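Local coordinates for uncharacterized protein (Burkholderia thailandensis, PDB 6AR7), which is of unknown function but belongs to the LprI family, named for a lysozyme inhibitor, and is probably exported by means of a signal peptide, at residues 32-37 with 46-51; 77-82 with 122-127. All coordinates share one frame; numbering follows the deposited sequence. Where two conformers were deposited one is given.

Interaction 1. Residues 32-37 with 46-51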
ATOM      1  N   GLN A  32     -13.813  -7.091 -16.981  1.00 24.86           N
ATOM      2  CA  GLN A  32     -14.445  -8.144 -17.761  1.00 30.58           C
ATOM      3  C   GLN A  32     -14.722  -9.371 -16.892  1.00 22.88           C
ATOM      4  O   GLN A  32     -15.777  -9.991 -17.004  1.00 28.72           O
ATOM      5  CB  GLN A  32     -13.547  -8.503 -18.942  1.00 29.19           C
ATOM      6  CG  GLN A  32     -13.406  -7.363 -19.916  1.00 36.05           C
ATOM      7  CD  GLN A  32     -12.290  -7.566 -20.903  1.00 35.51           C
ATOM      8  OE1 GLN A  32     -11.279  -8.193 -20.600  1.00 41.29           O
ATOM      9  NE2 GLN A  32     -12.463  -7.031 -22.094  1.00 40.41           N
ATOM     10  N   CYS A  33     -13.798  -9.710 -15.994  1.00 25.27           N
ATOM     11  CA  CYS A  33     -14.005 -10.868 -15.129  1.00 28.13           C
ATOM     12  C   CYS A  33     -15.238 -10.683 -14.240  1.00 31.74           C
ATOM     13  O   CYS A  33     -16.082 -11.583 -14.143  1.00 31.79           O
ATOM     14  CB  CYS A  33     -12.752 -11.101 -14.283  1.00 31.91           C
ATOM     15  SG  CYS A  33     -12.791 -12.536 -13.179  1.00 32.96           S
ATOM     16  N   LEU A  34     -15.379  -9.502 -13.613  1.00 32.51           N
ATOM     17  CA  LEU A  34     -16.515  -9.250 -12.714  1.00 25.12           C
ATOM     18  C   LEU A  34     -17.845  -9.317 -13.440  1.00 27.60           C
ATOM     19  O   LEU A  34     -18.887  -9.457 -12.784  1.00 30.28           O
ATOM     20  CB  LEU A  34     -16.403  -7.870 -12.025  1.00 22.60           C
ATOM     21  CG  LEU A  34     -15.185  -7.707 -11.120  1.00 24.99           C
ATOM     22  CD1 LEU A  34     -14.950  -6.227 -10.712  1.00 22.46           C
ATOM     23  CD2 LEU A  34     -15.343  -8.599  -9.917  1.00 20.00           C
ATOM     24  N   ALA A  35     -17.841  -9.186 -14.766  1.00 23.54           N
ATOM     25  CA  ALA A  35     -19.046  -9.337 -15.568  1.00 32.13           C
ATOM     26  C   ALA A  35     -19.302 -10.777 -16.020  1.00 34.47           C
ATOM     27  O   ALA A  35     -20.307 -11.023 -16.683  1.00 31.98           O
ATOM     28  CB  ALA A  35     -18.966  -8.433 -16.807  1.00 27.52           C
ATOM     29  N   ARG A  36     -18.441 -11.734 -15.680  1.00 26.68           N
ATOM     30  CA  ARG A  36     -18.627 -13.101 -16.167  1.00 30.47           C
ATOM     31  C   ARG A  36     -19.830 -13.772 -15.529  1.00 33.83           C
ATOM     32  O   ARG A  36     -20.028 -13.699 -14.317  1.00 26.50           O
ATOM     33  CB  ARG A  36     -17.401 -13.962 -15.880  1.00 25.25           C
ATOM     34  CG  ARG A  36     -16.249 -13.703 -16.802  1.00 24.93           C
ATOM     35  CD  ARG A  36     -14.966 -14.396 -16.318  1.00 27.99           C
ATOM     36  NE  ARG A  36     -15.124 -15.837 -16.148  1.00 25.75           N
ATOM     37  CZ  ARG A  36     -14.097 -16.660 -15.987  1.00 26.66           C
ATOM     38  NH1 ARG A  36     -12.862 -16.155 -16.006  1.00 27.74           N
ATOM     39  NH2 ARG A  36     -14.290 -17.965 -15.833  1.00 26.40           N
ATOM     40  N   ARG A  37     -20.579 -14.513 -16.352  1.00 38.97           N
ATOM     41  CA  ARG A  37     -21.725 -15.290 -15.882  0.61 44.39           C
ATOM     42  C   ARG A  37     -21.337 -16.209 -14.731  1.00 41.10           C
ATOM     43  O   ARG A  37     -22.090 -16.392 -13.774  1.00 40.18           O
ATOM     44  CB  ARG A  37     -22.272 -16.109 -17.053  0.61 45.97           C
ATOM     45  CG  ARG A  37     -23.771 -16.179 -17.189  0.61 55.79           C
ATOM     46  CD  ARG A  37     -24.157 -16.684 -18.590  0.61 63.08           C
ATOM     47  NE  ARG A  37     -23.538 -17.965 -18.945  0.61 65.43           N
ATOM     48  CZ  ARG A  37     -22.583 -18.121 -19.861  0.61 65.22           C
ATOM     49  NH1 ARG A  37     -22.116 -17.072 -20.532  0.61 65.05           N
ATOM     50  NH2 ARG A  37     -22.095 -19.331 -20.110  0.61 65.89           N
ATOM     51  N   ILE A  46     -14.967 -11.935  -5.573  1.00 30.30           N
ATOM     52  CA  ILE A  46     -13.745 -11.909  -4.779  1.00 31.13           C
ATOM     53  C   ILE A  46     -12.633 -12.641  -5.508  1.00 22.73           C
ATOM     54  O   ILE A  46     -11.462 -12.235  -5.464  1.00 25.69           O
ATOM     55  CB  ILE A  46     -14.029 -12.499  -3.378  1.00 29.88           C
ATOM     56  CG1 ILE A  46     -14.923 -11.529  -2.594  1.00 31.53           C
ATOM     57  CG2 ILE A  46     -12.728 -12.771  -2.603  1.00 21.01           C
ATOM     58  CD1 ILE A  46     -15.395 -12.048  -1.251  1.00 37.11           C
ATOM     59  N   GLN A  47     -12.982 -13.722  -6.209  1.00 25.98           N
ATOM     60  CA  GLN A  47     -11.975 -14.430  -6.985  1.00 27.24           C
ATOM     61  C   GLN A  47     -11.440 -13.559  -8.119  1.00 20.08           C
ATOM     62  O   GLN A  47     -10.242 -13.589  -8.410  1.00 27.71           O
ATOM     63  CB  GLN A  47     -12.536 -15.741  -7.538  1.00 22.06           C
ATOM     64  CG  GLN A  47     -11.457 -16.630  -8.136  1.00 45.30           C
ATOM     65  CD  GLN A  47     -12.018 -17.880  -8.797  1.00 60.02           C
ATOM     66  OE1 GLN A  47     -13.161 -18.271  -8.560  1.00 64.26           O
ATOM     67  NE2 GLN A  47     -11.208 -18.511  -9.636  1.00 67.44           N
ATOM     68  N   CYS A  48     -12.308 -12.802  -8.794  1.00 28.95           N
ATOM     69  CA  CYS A  48     -11.792 -11.877  -9.805  1.00 23.72           C
ATOM     70  C   CYS A  48     -10.788 -10.912  -9.184  1.00 26.38           C
ATOM     71  O   CYS A  48      -9.723 -10.653  -9.759  1.00 20.24           O
ATOM     72  CB  CYS A  48     -12.920 -11.101 -10.456  1.00 22.55           C
ATOM     73  SG  CYS A  48     -14.025 -12.022 -11.551  1.00 27.04           S
HETATM   74  N   MSE A  49     -11.097 -10.396  -7.994  1.00 20.55           N
HETATM   75  CA  MSE A  49     -10.221  -9.421  -7.361  1.00 23.79           C
HETATM   76  C   MSE A  49      -8.936 -10.075  -6.928  1.00 23.73           C
HETATM   77  O   MSE A  49      -7.869  -9.479  -7.060  1.00 25.95           O
HETATM   78  CB  MSE A  49     -10.932  -8.761  -6.166  1.00 26.01           C
HETATM   79  CG  MSE A  49     -12.221  -8.115  -6.598  1.00 28.01           C
HETATM   80 SE   MSE A  49     -13.418  -7.640  -5.066  1.00 45.08          SE
HETATM   81  CE  MSE A  49     -12.162  -6.315  -4.431  1.00 17.55           C
ATOM     82  N   ASP A  50      -9.037 -11.309  -6.416  1.00 19.83           N
ATOM     83  CA  ASP A  50      -7.831 -12.025  -6.020  0.55 22.35           C
ATOM     84  C   ASP A  50      -6.940 -12.318  -7.231  1.00 22.49           C
ATOM     85  O   ASP A  50      -5.709 -12.248  -7.130  1.00 24.01           O
ATOM     86  CB  ASP A  50      -8.198 -13.316  -5.276  0.55 24.57           C
ATOM     87  CG  ASP A  50      -8.736 -13.056  -3.858  0.55 32.20           C
ATOM     88  OD1 ASP A  50      -8.491 -11.966  -3.296  0.55 39.26           O
ATOM     89  OD2 ASP A  50      -9.403 -13.953  -3.303  0.55 41.22           O
ATOM     90  N   GLU A  51      -7.536 -12.638  -8.380  1.00 21.48           N
ATOM     91  CA  GLU A  51      -6.735 -12.862  -9.586  1.00 22.69           C
ATOM     92  C   GLU A  51      -6.050 -11.569 -10.033  1.00 25.16           C
ATOM     93  O   GLU A  51      -4.884 -11.583 -10.444  1.00 24.65           O
ATOM     94  CB  GLU A  51      -7.621 -13.425 -10.702  1.00 20.08           C
ATOM     95  CG  GLU A  51      -7.930 -14.919 -10.536  1.00 26.65           C
ATOM     96  CD  GLU A  51      -9.152 -15.368 -11.314  1.00 31.82           C
ATOM     97  OE1 GLU A  51      -9.785 -14.521 -11.976  1.00 29.34           O
ATOM     98  OE2 GLU A  51      -9.487 -16.576 -11.253  1.00 38.01           O
TER
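Cys-48 and Cys-33 are joined by a disulfide that ties the last turn of helix 25-34 to an early turn of helix 42-70, a covalent staple across a helix-loop-helix. Taking helix 42-70 in order, Ile-46 turns its CB away from the short helix and packs instead against helix 107-136, where Ala-110 and Arg-117 receive it. Gln-47 lies on the flank, its NE2 making a weak hydrogen bond to OE2 of Glu-51 one turn on. Cys-48 is the buried centre. Its SG stands anti to the carbonyl carbon, whereas SG of Cys-33 stands anti to the backbone N (chi1 -178°); both CB atoms point across the gap, and the CA atoms of Cys-33 and Cys-48 come to 5.9 Å. Beside the bridge, CD2 of Leu-34 rests 3.5 Å from CB of Cys-48, adding an apolar flank to the covalent link. Met-49, present as selenomethionine, touches Ala-114 and Asp-115 of helix 107-136. Glu-51 completes the row: its extended chain carries the carboxylate back to the bridge, while the salt bridge of its OE2 to Arg-39 brings in the connecting loop, whose arginine also touches both cysteines. The S-S torsion is -83°, close to the relaxed value near 90° in magnitude, and OE1 of Glu-51 sits 3.8 Å from SG of Cys-33.

Interaction 2. Residues 77-82 with 122-127; sequences RGWQES and RERALA
Arg-124 spans the gap between two antiparallel helices and meets Ser-82 and Trp-79 with the end of its guanidinium, a worked case of a long polar side chain bridging helices too far apart for their backbones to touch. The segment axes run 13.5 Å apart at 177°. Arg-124 leaves its helix with CG anti to the backbone N and bends at chi2 (54°), after which the chain runs extended to CZ. NH2 of Arg-124 then meets OG of Ser-82 at 2.8 Å in a nearly straight bond, with the oxygen in the guanidinium plane. The serine hydroxyl in turn donates to the carbonyl O of Trp-79 one turn back, 2.7 Å from OG of Ser-82, so one OG accepts from the arginine and gives to its own helix; this relay fixes the rotation of the hydroxyl. NH1 of Arg-124 comes 3.6 Å from CZ3 of Trp-79, a van der Waals contact at the ring edge and near its plane, and the ring and guanidinium planes are 33° apart. The approach is therefore not a stack. Farther round the six-membered ring, CH2 of Trp-79 lies 4.1 Å from the backbone O of Ala-127, which approaches obliquely. The buried guanidinium has further partners, since NH2 also bonds OE1 of Gln-83 and Trp-86 makes a cation-pi contact with Arg-124. Trp-79 NE1 bonds the hydroxyl of Tyr-135, farther along helix 107-136. Around this core, helix 180-197 brings Phe-193 against Arg-124 and Met-197 against all three main side chains, while Leu-67 of helix 42-70 packs on the indole.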
ATOM      1  N   ARG A  77      20.112   0.985  -4.281  1.00 44.10           N
ATOM      2  CA  ARG A  77      20.169   0.527  -2.896  1.00 49.61           C
ATOM      3  C   ARG A  77      19.010   1.091  -2.083  1.00 49.22           C
ATOM      4  O   ARG A  77      18.445   0.392  -1.235  1.00 47.67           O
ATOM      5  CB  ARG A  77      21.505   0.914  -2.256  1.00 46.28           C
ATOM      6  CG  ARG A  77      22.687   0.147  -2.820  1.00 49.22           C
ATOM      7  CD  ARG A  77      23.967   0.423  -2.037  1.00 53.06           C
ATOM      8  NE  ARG A  77      24.531   1.729  -2.358  1.00 53.45           N
ATOM      9  CZ  ARG A  77      25.372   1.943  -3.364  1.00 60.95           C
ATOM     10  NH1 ARG A  77      25.741   0.933  -4.142  1.00 57.39           N
ATOM     11  NH2 ARG A  77      25.839   3.162  -3.592  1.00 65.25           N
ATOM     12  N   GLY A  78      18.657   2.358  -2.325  1.00 44.93           N
ATOM     13  CA  GLY A  78      17.514   2.946  -1.648  1.00 38.15           C
ATOM     14  C   GLY A  78      16.220   2.206  -1.935  1.00 38.67           C
ATOM     15  O   GLY A  78      15.442   1.915  -1.024  1.00 37.29           O
ATOM     16  N   TRP A  79      15.962   1.901  -3.211  1.00 39.86           N
ATOM     17  CA  TRP A  79      14.731   1.178  -3.540  1.00 36.83           C
ATOM     18  C   TRP A  79      14.778  -0.253  -3.023  1.00 37.56           C
ATOM     19  O   TRP A  79      13.751  -0.793  -2.586  1.00 40.12           O
ATOM     20  CB  TRP A  79      14.470   1.207  -5.048  1.00 33.74           C
ATOM     21  CG  TRP A  79      13.840   2.492  -5.472  1.00 41.11           C
ATOM     22  CD1 TRP A  79      14.480   3.591  -5.968  1.00 46.53           C
ATOM     23  CD2 TRP A  79      12.444   2.827  -5.425  1.00 41.58           C
ATOM     24  NE1 TRP A  79      13.574   4.592  -6.222  1.00 41.20           N
ATOM     25  CE2 TRP A  79      12.317   4.144  -5.908  1.00 38.44           C
ATOM     26  CE3 TRP A  79      11.293   2.144  -5.019  1.00 34.44           C
ATOM     27  CZ2 TRP A  79      11.083   4.790  -5.991  1.00 34.88           C
ATOM     28  CZ3 TRP A  79      10.072   2.786  -5.110  1.00 37.56           C
ATOM     29  CH2 TRP A  79       9.976   4.092  -5.597  1.00 37.10           C
ATOM     30  N   GLN A  80      15.958  -0.883  -3.064  1.00 37.76           N
ATOM     31  CA  GLN A  80      16.084  -2.222  -2.502  1.00 41.45           C
ATOM     32  C   GLN A  80      15.715  -2.213  -1.033  1.00 43.37           C
ATOM     33  O   GLN A  80      15.030  -3.120  -0.546  1.00 42.06           O
ATOM     34  CB  GLN A  80      17.500  -2.760  -2.692  1.00 42.16           C
ATOM     35  CG  GLN A  80      17.812  -3.095  -4.134  1.00 45.37           C
ATOM     36  CD  GLN A  80      19.237  -3.568  -4.309  1.00 50.40           C
ATOM     37  OE1 GLN A  80      20.145  -3.067  -3.650  1.00 50.43           O
ATOM     38  NE2 GLN A  80      19.446  -4.513  -5.217  1.00 47.27           N
ATOM     39  N   GLU A  81      16.150  -1.180  -0.318  1.00 42.91           N
ATOM     40  CA  GLU A  81      15.766  -1.042   1.074  1.00 43.20           C
ATOM     41  C   GLU A  81      14.259  -0.851   1.203  1.00 43.69           C
ATOM     42  O   GLU A  81      13.615  -1.488   2.050  1.00 34.76           O
ATOM     43  CB  GLU A  81      16.510   0.142   1.695  1.00 45.46           C
ATOM     44  CG  GLU A  81      16.139   0.401   3.149  1.00 49.57           C
ATOM     45  CD  GLU A  81      16.496  -0.738   4.085  1.00 49.36           C
ATOM     46  OE1 GLU A  81      17.406  -1.530   3.769  1.00 53.94           O
ATOM     47  OE2 GLU A  81      15.832  -0.858   5.132  1.00 46.44           O
ATOM     48  N   SER A  82      13.670  -0.009   0.346  1.00 36.14           N
ATOM     49  CA  SER A  82      12.231   0.230   0.422  1.00 34.91           C
ATOM     50  C   SER A  82      11.444  -1.059   0.195  1.00 37.39           C
ATOM     51  O   SER A  82      10.431  -1.303   0.864  1.00 32.23           O
ATOM     52  CB  SER A  82      11.822   1.301  -0.591  1.00 28.57           C
ATOM     53  OG  SER A  82      11.591   0.744  -1.872  1.00 32.71           O
ATOM     54  N   ARG A 122      -1.486  -3.160  -6.166  1.00 21.05           N
ATOM     55  CA  ARG A 122      -1.596  -2.268  -7.311  1.00 25.29           C
ATOM     56  C   ARG A 122      -0.788  -0.990  -7.091  1.00 31.89           C
ATOM     57  O   ARG A 122       0.022  -0.597  -7.947  1.00 27.25           O
ATOM     58  CB  ARG A 122      -3.072  -1.956  -7.540  1.00 18.69           C
ATOM     59  CG  ARG A 122      -3.369  -1.155  -8.751  1.00 28.82           C
ATOM     60  CD  ARG A 122      -4.878  -1.164  -9.039  1.00 31.55           C
ATOM     61  NE  ARG A 122      -5.156  -0.309 -10.181  1.00 28.37           N
ATOM     62  CZ  ARG A 122      -5.215   1.017 -10.134  1.00 40.01           C
ATOM     63  NH1 ARG A 122      -5.046   1.670  -8.982  1.00 39.74           N
ATOM     64  NH2 ARG A 122      -5.451   1.688 -11.252  1.00 42.80           N
ATOM     65  N   GLU A 123      -0.975  -0.346  -5.928  1.00 26.76           N
ATOM     66  CA  GLU A 123      -0.253   0.889  -5.619  1.00 29.77           C
ATOM     67  C   GLU A 123       1.263   0.688  -5.656  1.00 18.99           C
ATOM     68  O   GLU A 123       1.994   1.514  -6.214  1.00 23.48           O
ATOM     69  CB  GLU A 123      -0.693   1.434  -4.247  1.00 32.02           C
ATOM     70  CG  GLU A 123      -2.033   2.169  -4.284  1.00 28.13           C
ATOM     71  CD  GLU A 123      -2.714   2.330  -2.911  1.00 41.08           C
ATOM     72  OE1 GLU A 123      -2.125   1.963  -1.873  1.00 40.65           O
ATOM     73  OE2 GLU A 123      -3.858   2.827  -2.872  1.00 45.53           O
ATOM     74  N   ARG A 124       1.760  -0.390  -5.051  1.00 24.55           N
ATOM     75  CA  ARG A 124       3.202  -0.605  -5.047  1.00 26.80           C
ATOM     76  C   ARG A 124       3.724  -0.786  -6.466  1.00 33.84           C
ATOM     77  O   ARG A 124       4.772  -0.242  -6.820  1.00 34.32           O
ATOM     78  CB  ARG A 124       3.557  -1.803  -4.169  1.00 28.01           C
ATOM     79  CG  ARG A 124       5.060  -2.051  -4.036  1.00 21.84           C
ATOM     80  CD  ARG A 124       5.835  -0.804  -3.555  1.00 28.06           C
ATOM     81  NE  ARG A 124       7.223  -1.158  -3.269  1.00 29.35           N
ATOM     82  CZ  ARG A 124       8.177  -0.291  -2.956  1.00 33.55           C
ATOM     83  NH1 ARG A 124       7.906   1.013  -2.881  1.00 31.23           N
ATOM     84  NH2 ARG A 124       9.407  -0.728  -2.725  1.00 35.76           N
ATOM     85  N   ALA A 125       2.982  -1.507  -7.306  1.00 29.88           N
ATOM     86  CA  ALA A 125       3.403  -1.711  -8.690  1.00 29.81           C
ATOM     87  C   ALA A 125       3.543  -0.390  -9.438  1.00 26.96           C
ATOM     88  O   ALA A 125       4.527  -0.169 -10.152  1.00 29.86           O
ATOM     89  CB  ALA A 125       2.396  -2.617  -9.412  1.00 25.44           C
ATOM     90  N   LEU A 126       2.563   0.503  -9.287  1.00 24.41           N
ATOM     91  CA  LEU A 126       2.571   1.755 -10.036  1.00 31.48           C
ATOM     92  C   LEU A 126       3.715   2.665  -9.600  1.00 30.92           C
ATOM     93  O   LEU A 126       4.296   3.383 -10.420  1.00 37.05           O
ATOM     94  CB  LEU A 126       1.235   2.470  -9.869  1.00 31.86           C
ATOM     95  CG  LEU A 126       0.016   1.751 -10.438  1.00 32.95           C
ATOM     96  CD1 LEU A 126      -1.252   2.493 -10.020  1.00 30.40           C
ATOM     97  CD2 LEU A 126       0.138   1.651 -11.963  1.00 33.73           C
ATOM     98  N   ALA A 127       4.030   2.667  -8.306  1.00 32.33           N
ATOM     99  CA  ALA A 127       5.150   3.459  -7.810  1.00 34.27           C
ATOM    100  C   ALA A 127       6.471   2.941  -8.356  1.00 34.33           C
ATOM    101  O   ALA A 127       7.328   3.731  -8.770  1.00 37.83           O
ATOM    102  CB  ALA A 127       5.161   3.442  -6.280  1.00 29.47           C
TER

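Overall arrangement
The two interactions follow one another along the chain: 32-37 with 46-51 closes before 77-82 with 122-127 opens, and all four segments belong to one LprI-like region. Their centres lie 27 Å apart and their nearest atoms about 9 Å, so they do not touch. Interaction 1 is a local, partly buried link near the periphery, fastening helix 25-34 to helix 42-70; interaction 2 is buried closer to the centre of the all-helical chain and joins helices 73-101 and 107-136. Two helices reach both sites: helix 42-70 supplies 46-51 and packs on Trp-79 farther along, and helix 107-136 takes side chains from 46-51 before forming interaction 2. One helical bundle thus contains a peripheral covalent tie and a more central, buried polar contact.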